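Local coordinates for protein FACT-Spt16 (Cicer arietinum, PDB 5CE6) that probably acts as the histone-binding N-terminal domain of the FACT histone chaperone, which handles H3-H4 histones during transcription, at residues A[91-96]-A[120-125]; A[81-86]-A[100-105]. One frame throughout, in Å; residues are numbered along the deposited sequence.

Contact 1. Residues A[91-96]-A[120-125]; sequences KKQIHV and EIILHV
Q93 to V96 pair in parallel with E120 to L123, the two short strand axes running 18° apart. The bonds between them zigzag as parallel strands require: E120 N to K92 O, I94 N to E120 O, I122 N to I94 O, V96 N to I122 O and H124 N to V96 O. The last is short, at 2.7 Å from H124 N to V96 O.

On one face of the sheet a polar chain runs E120, Q93, H95, H124. H95 ND1 and H124 NE2 lie 2.8 Å apart in a nearly straight hydrogen bond (171°), and either could be the donor. The rings meet rim to rim, their planes 26° apart. H124 CG lies anti to the carbonyl carbon, and H95 ND1 sits at the edge of the H124 ring, in its plane. The other nitrogen of H95, NE2, donates to Q93 OE1 at 3.0 Å, coming from above the amide plane. Q93 NE2 then makes a weak bond of 3.3 Å to E120 OE1. These two side chains run side by side, but the amide and carboxylate planes are well turned from each other. I122 packs beside H95, with its CB 3.6 Å from H95 ND1. Helix 133-145 lies against this face through A142, S135 and I139.

The other face is apolar. I94 CB meets I121 CG1 at 4.1 Å, and V96 CB meets L123 CD2 at 3.7 Å. Helices 100-106 and 110-117 pack on this side.

This is the edge pairing of the six-stranded mixed sheet of the N-terminal lobe. Its polar face is linked from E120 to H124, and H95 has both nitrogens bonded, which would hold the ring against turning.

Contact 2. Residues A[81-86]-A[100-105]; sequences EFPETI and QKKASI
K102 reaches from helix 100-106 across the side chains of F82, P83 and T85, and its aliphatic chain does most of the touching. K102 CD lies 3.7 Å from F82 CD2, oblique to the ring, and the two side chains slide past each other in opposite directions. The same CD is 3.4 Å from T85 OG1. Farther out, K102 CE meets P83 CD at 3.6 Å, the lysine crossing the proline at about a right angle. The chain is extended as far as CE and bends at the last torsion (chi4 81°). That bend sets NZ 3.2 Å from P83 O in a weak hydrogen bond. An alanine here would probably leave P83 O without its lysine donor and open a gap beside the F82 ring and P83.

P83 O has a second donor. T85 OG1 gives it a bond of 3.0 Å from above the carbonyl plane, so the lysine and the threonine converge on one oxygen. Nearly one turn farther along the helix, I105 CG2 only approaches F82 CZ, at 4.5 Å.

The loop leads into strand 85-89 through a G1 beta bulge, where E84 and T85 both face C58 of strand 53-58. E84 takes the positive phi of this bulge (45°). The helix follows strand 93-98, whose V96 and C98 touch T85.

Outside this shell, S99 OG accepts a bond from K102 N beside the start of the helix. P61 packs on P83, and F74 of helix 69-78 on T85. The carboxylate of E84 stays apart from the lysine, its OE1 6.0 Å from K102 NZ.

How the contacts relate
From the N terminus the chain first passes residues 81-86, the loop and first residues of strand 85-89. It turns back through 91-96 on the neighbouring antiparallel strand, then enters helix 100-106. There contact 2 closes its loop, holding the helix to the start of strand 85-89. The chain continues through helix 110-117 to 120-125, where contact 1 closes on the parallel edge strand. The segments alternate, so the two contacts cross rather than nest. They also touch: V96 CG1 packs on T85 CG2, and L123 CD1 on A103 O. Together they tie three neighbouring strands to the helix 100-106 that packs over them.

Contact 1. Residues A[91-96]-A[120-125]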
# COMPACT_ATOMS: atom_id res chain seq x y z
N LYS A 91 22.15 -18.39 -6.18
CA LYS A 91 23.23 -18.18 -5.23
C LYS A 91 24.38 -17.33 -5.80
O LYS A 91 24.93 -16.47 -5.11
CB LYS A 91 23.78 -19.52 -4.72
CG LYS A 91 24.71 -19.40 -3.52
CD LYS A 91 24.72 -20.68 -2.70
CE LYS A 91 24.66 -20.38 -1.20
NZ LYS A 91 23.70 -21.27 -0.48
N LYS A 92 24.70 -17.55 -7.07
CA LYS A 92 25.89 -16.94 -7.66
C LYS A 92 25.61 -16.06 -8.87
O LYS A 92 26.51 -15.40 -9.38
CB LYS A 92 26.90 -18.02 -8.04
CG LYS A 92 27.31 -18.91 -6.89
CD LYS A 92 27.90 -18.09 -5.76
CE LYS A 92 29.19 -17.41 -6.20
NZ LYS A 92 29.65 -16.38 -5.21
N GLN A 93 24.36 -16.06 -9.33
CA GLN A 93 24.00 -15.29 -10.52
C GLN A 93 22.65 -14.60 -10.37
O GLN A 93 21.81 -15.01 -9.57
CB GLN A 93 23.94 -16.19 -11.76
CG GLN A 93 25.22 -16.96 -12.05
CD GLN A 93 25.11 -17.81 -13.30
OE1 GLN A 93 24.23 -18.65 -13.42
NE2 GLN A 93 26.01 -17.57 -14.25
N ILE A 94 22.44 -13.54 -11.16
CA ILE A 94 21.11 -12.96 -11.33
C ILE A 94 20.84 -12.92 -12.82
O ILE A 94 21.58 -12.27 -13.55
CB ILE A 94 21.02 -11.54 -10.76
CG1 ILE A 94 21.37 -11.54 -9.27
CG2 ILE A 94 19.60 -10.97 -10.95
CD1 ILE A 94 21.27 -10.18 -8.61
N HIS A 95 19.80 -13.61 -13.27
CA HIS A 95 19.46 -13.62 -14.69
C HIS A 95 18.33 -12.66 -14.96
O HIS A 95 17.36 -12.62 -14.21
CB HIS A 95 19.08 -15.04 -15.12
CG HIS A 95 20.21 -16.01 -15.07
ND1 HIS A 95 20.95 -16.35 -16.18
CD2 HIS A 95 20.73 -16.71 -14.04
CE1 HIS A 95 21.87 -17.22 -15.84
NE2 HIS A 95 21.77 -17.46 -14.55
N VAL A 96 18.45 -11.87 -16.01
CA VAL A 96 17.41 -10.93 -16.38
C VAL A 96 17.04 -11.18 -17.83
O VAL A 96 17.92 -11.29 -18.67
CB VAL A 96 17.88 -9.47 -16.22
CG1 VAL A 96 16.75 -8.51 -16.50
CG2 VAL A 96 18.41 -9.24 -14.79
N GLU A 120 27.05 -12.84 -10.35
CA GLU A 120 27.24 -12.46 -11.74
C GLU A 120 25.88 -12.16 -12.36
O GLU A 120 25.02 -13.03 -12.42
CB GLU A 120 27.91 -13.61 -12.48
CG GLU A 120 28.28 -13.35 -13.91
CD GLU A 120 28.81 -14.60 -14.59
OE1 GLU A 120 28.71 -15.68 -13.97
OE2 GLU A 120 29.31 -14.49 -15.73
N ILE A 121 25.68 -10.93 -12.81
CA ILE A 121 24.47 -10.58 -13.54
C ILE A 121 24.56 -11.02 -15.00
O ILE A 121 25.52 -10.67 -15.70
CB ILE A 121 24.18 -9.09 -13.46
CG1 ILE A 121 23.81 -8.75 -12.02
CG2 ILE A 121 23.07 -8.70 -14.42
CD1 ILE A 121 23.41 -7.34 -11.82
N ILE A 122 23.58 -11.78 -15.45
CA ILE A 122 23.57 -12.29 -16.81
C ILE A 122 22.37 -11.71 -17.53
O ILE A 122 21.24 -11.95 -17.13
CB ILE A 122 23.47 -13.82 -16.83
CG1 ILE A 122 24.63 -14.43 -16.05
CG2 ILE A 122 23.46 -14.34 -18.27
CD1 ILE A 122 25.98 -14.04 -16.58
N LEU A 123 22.61 -10.94 -18.59
CA LEU A 123 21.51 -10.27 -19.27
C LEU A 123 21.11 -11.03 -20.53
O LEU A 123 21.92 -11.24 -21.42
CB LEU A 123 21.87 -8.82 -19.59
CG LEU A 123 22.18 -7.98 -18.35
CD1 LEU A 123 22.67 -6.60 -18.74
CD2 LEU A 123 20.95 -7.86 -17.48
N HIS A 124 19.85 -11.45 -20.58
CA HIS A 124 19.32 -12.15 -21.75
C HIS A 124 18.42 -11.18 -22.50
O HIS A 124 17.35 -10.83 -22.02
CB HIS A 124 18.52 -13.37 -21.31
CG HIS A 124 19.27 -14.29 -20.40
ND1 HIS A 124 19.91 -15.42 -20.85
CD2 HIS A 124 19.47 -14.25 -19.06
CE1 HIS A 124 20.49 -16.04 -19.83
NE2 HIS A 124 20.23 -15.35 -18.73
N VAL A 125 18.87 -10.73 -23.67
CA VAL A 125 18.13 -9.71 -24.42
C VAL A 125 17.05 -10.33 -25.29
O VAL A 125 17.34 -11.18 -26.14
CB VAL A 125 19.07 -8.91 -25.35
CG1 VAL A 125 18.27 -7.95 -26.22
CG2 VAL A 125 20.12 -8.16 -24.54

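Contact 2. Residues A[81-86]-A[100-105]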
# COMPACT_ATOMS: atom_id res chain seq x y z
N GLU A 81 10.70 0.98 -12.43
CA GLU A 81 9.96 -0.17 -12.92
C GLU A 81 10.66 -0.74 -14.14
O GLU A 81 11.27 0.00 -14.92
CB GLU A 81 8.54 0.23 -13.33
CG GLU A 81 7.61 0.54 -12.17
CD GLU A 81 6.18 0.74 -12.63
OE1 GLU A 81 5.57 -0.23 -13.12
OE2 GLU A 81 5.68 1.87 -12.50
N PHE A 82 10.56 -2.05 -14.30
CA PHE A 82 11.06 -2.74 -15.48
C PHE A 82 9.94 -3.62 -16.01
O PHE A 82 9.87 -4.82 -15.71
CB PHE A 82 12.30 -3.58 -15.13
CG PHE A 82 13.57 -2.77 -15.00
CD1 PHE A 82 13.82 -1.98 -13.88
CD2 PHE A 82 14.54 -2.83 -16.00
CE1 PHE A 82 15.00 -1.25 -13.77
CE2 PHE A 82 15.72 -2.10 -15.90
CZ PHE A 82 15.95 -1.32 -14.78
N PRO A 83 9.02 -3.03 -16.80
CA PRO A 83 7.89 -3.81 -17.31
C PRO A 83 8.36 -4.87 -18.30
O PRO A 83 9.45 -4.73 -18.87
CB PRO A 83 7.04 -2.75 -18.04
CG PRO A 83 7.50 -1.43 -17.49
CD PRO A 83 8.97 -1.62 -17.22
N GLU A 84 7.55 -5.90 -18.50
CA GLU A 84 7.88 -7.04 -19.35
C GLU A 84 9.31 -7.54 -19.13
O GLU A 84 10.08 -7.74 -20.07
CB GLU A 84 7.61 -6.72 -20.83
CG GLU A 84 7.36 -7.95 -21.67
CD GLU A 84 7.00 -7.61 -23.11
OE1 GLU A 84 7.71 -6.79 -23.73
OE2 GLU A 84 6.00 -8.17 -23.60
N THR A 85 9.64 -7.75 -17.85
CA THR A 85 10.98 -8.19 -17.47
C THR A 85 10.86 -9.35 -16.48
O THR A 85 10.02 -9.32 -15.59
CB THR A 85 11.78 -7.04 -16.84
OG1 THR A 85 12.00 -6.01 -17.82
CG2 THR A 85 13.14 -7.51 -16.33
N ILE A 86 11.70 -10.36 -16.66
CA ILE A 86 11.81 -11.45 -15.69
C ILE A 86 13.20 -11.39 -15.05
O ILE A 86 14.20 -11.26 -15.74
CB ILE A 86 11.66 -12.80 -16.39
CG1 ILE A 86 10.26 -12.94 -17.02
CG2 ILE A 86 11.94 -13.94 -15.43
CD1 ILE A 86 10.20 -13.99 -18.13
N GLN A 100 16.54 -4.92 -25.14
CA GLN A 100 17.90 -4.41 -25.29
C GLN A 100 18.09 -3.12 -24.50
O GLN A 100 19.11 -2.92 -23.84
CB GLN A 100 18.23 -4.19 -26.77
CG GLN A 100 19.55 -3.47 -27.00
CD GLN A 100 20.74 -4.25 -26.48
OE1 GLN A 100 21.03 -5.35 -26.95
NE2 GLN A 100 21.44 -3.68 -25.50
N LYS A 101 17.08 -2.25 -24.56
CA LYS A 101 17.15 -0.95 -23.89
C LYS A 101 17.34 -1.09 -22.38
O LYS A 101 18.16 -0.38 -21.78
CB LYS A 101 15.90 -0.12 -24.20
N LYS A 102 16.58 -2.00 -21.77
CA LYS A 102 16.69 -2.23 -20.34
C LYS A 102 18.02 -2.91 -20.00
O LYS A 102 18.62 -2.67 -18.96
CB LYS A 102 15.50 -3.06 -19.83
CG LYS A 102 14.15 -2.37 -20.02
CD LYS A 102 13.03 -3.11 -19.32
CE LYS A 102 11.69 -2.41 -19.51
NZ LYS A 102 11.07 -2.73 -20.82
N ALA A 103 18.48 -3.76 -20.91
CA ALA A 103 19.74 -4.45 -20.71
C ALA A 103 20.93 -3.49 -20.70
O ALA A 103 21.86 -3.66 -19.91
CB ALA A 103 19.94 -5.52 -21.77
N SER A 104 20.91 -2.50 -21.58
CA SER A 104 21.98 -1.50 -21.63
C SER A 104 22.00 -0.70 -20.34
O SER A 104 23.05 -0.25 -19.88
CB SER A 104 21.79 -0.57 -22.83
OG SER A 104 21.88 -1.28 -24.05
N ILE A 105 20.82 -0.52 -19.75
CA ILE A 105 20.70 0.18 -18.49
C ILE A 105 21.25 -0.68 -17.35
O ILE A 105 21.98 -0.18 -16.48
CB ILE A 105 19.23 0.54 -18.20
CG1 ILE A 105 18.71 1.52 -19.26
CG2 ILE A 105 19.08 1.13 -16.80
CD1 ILE A 105 17.21 1.68 -19.26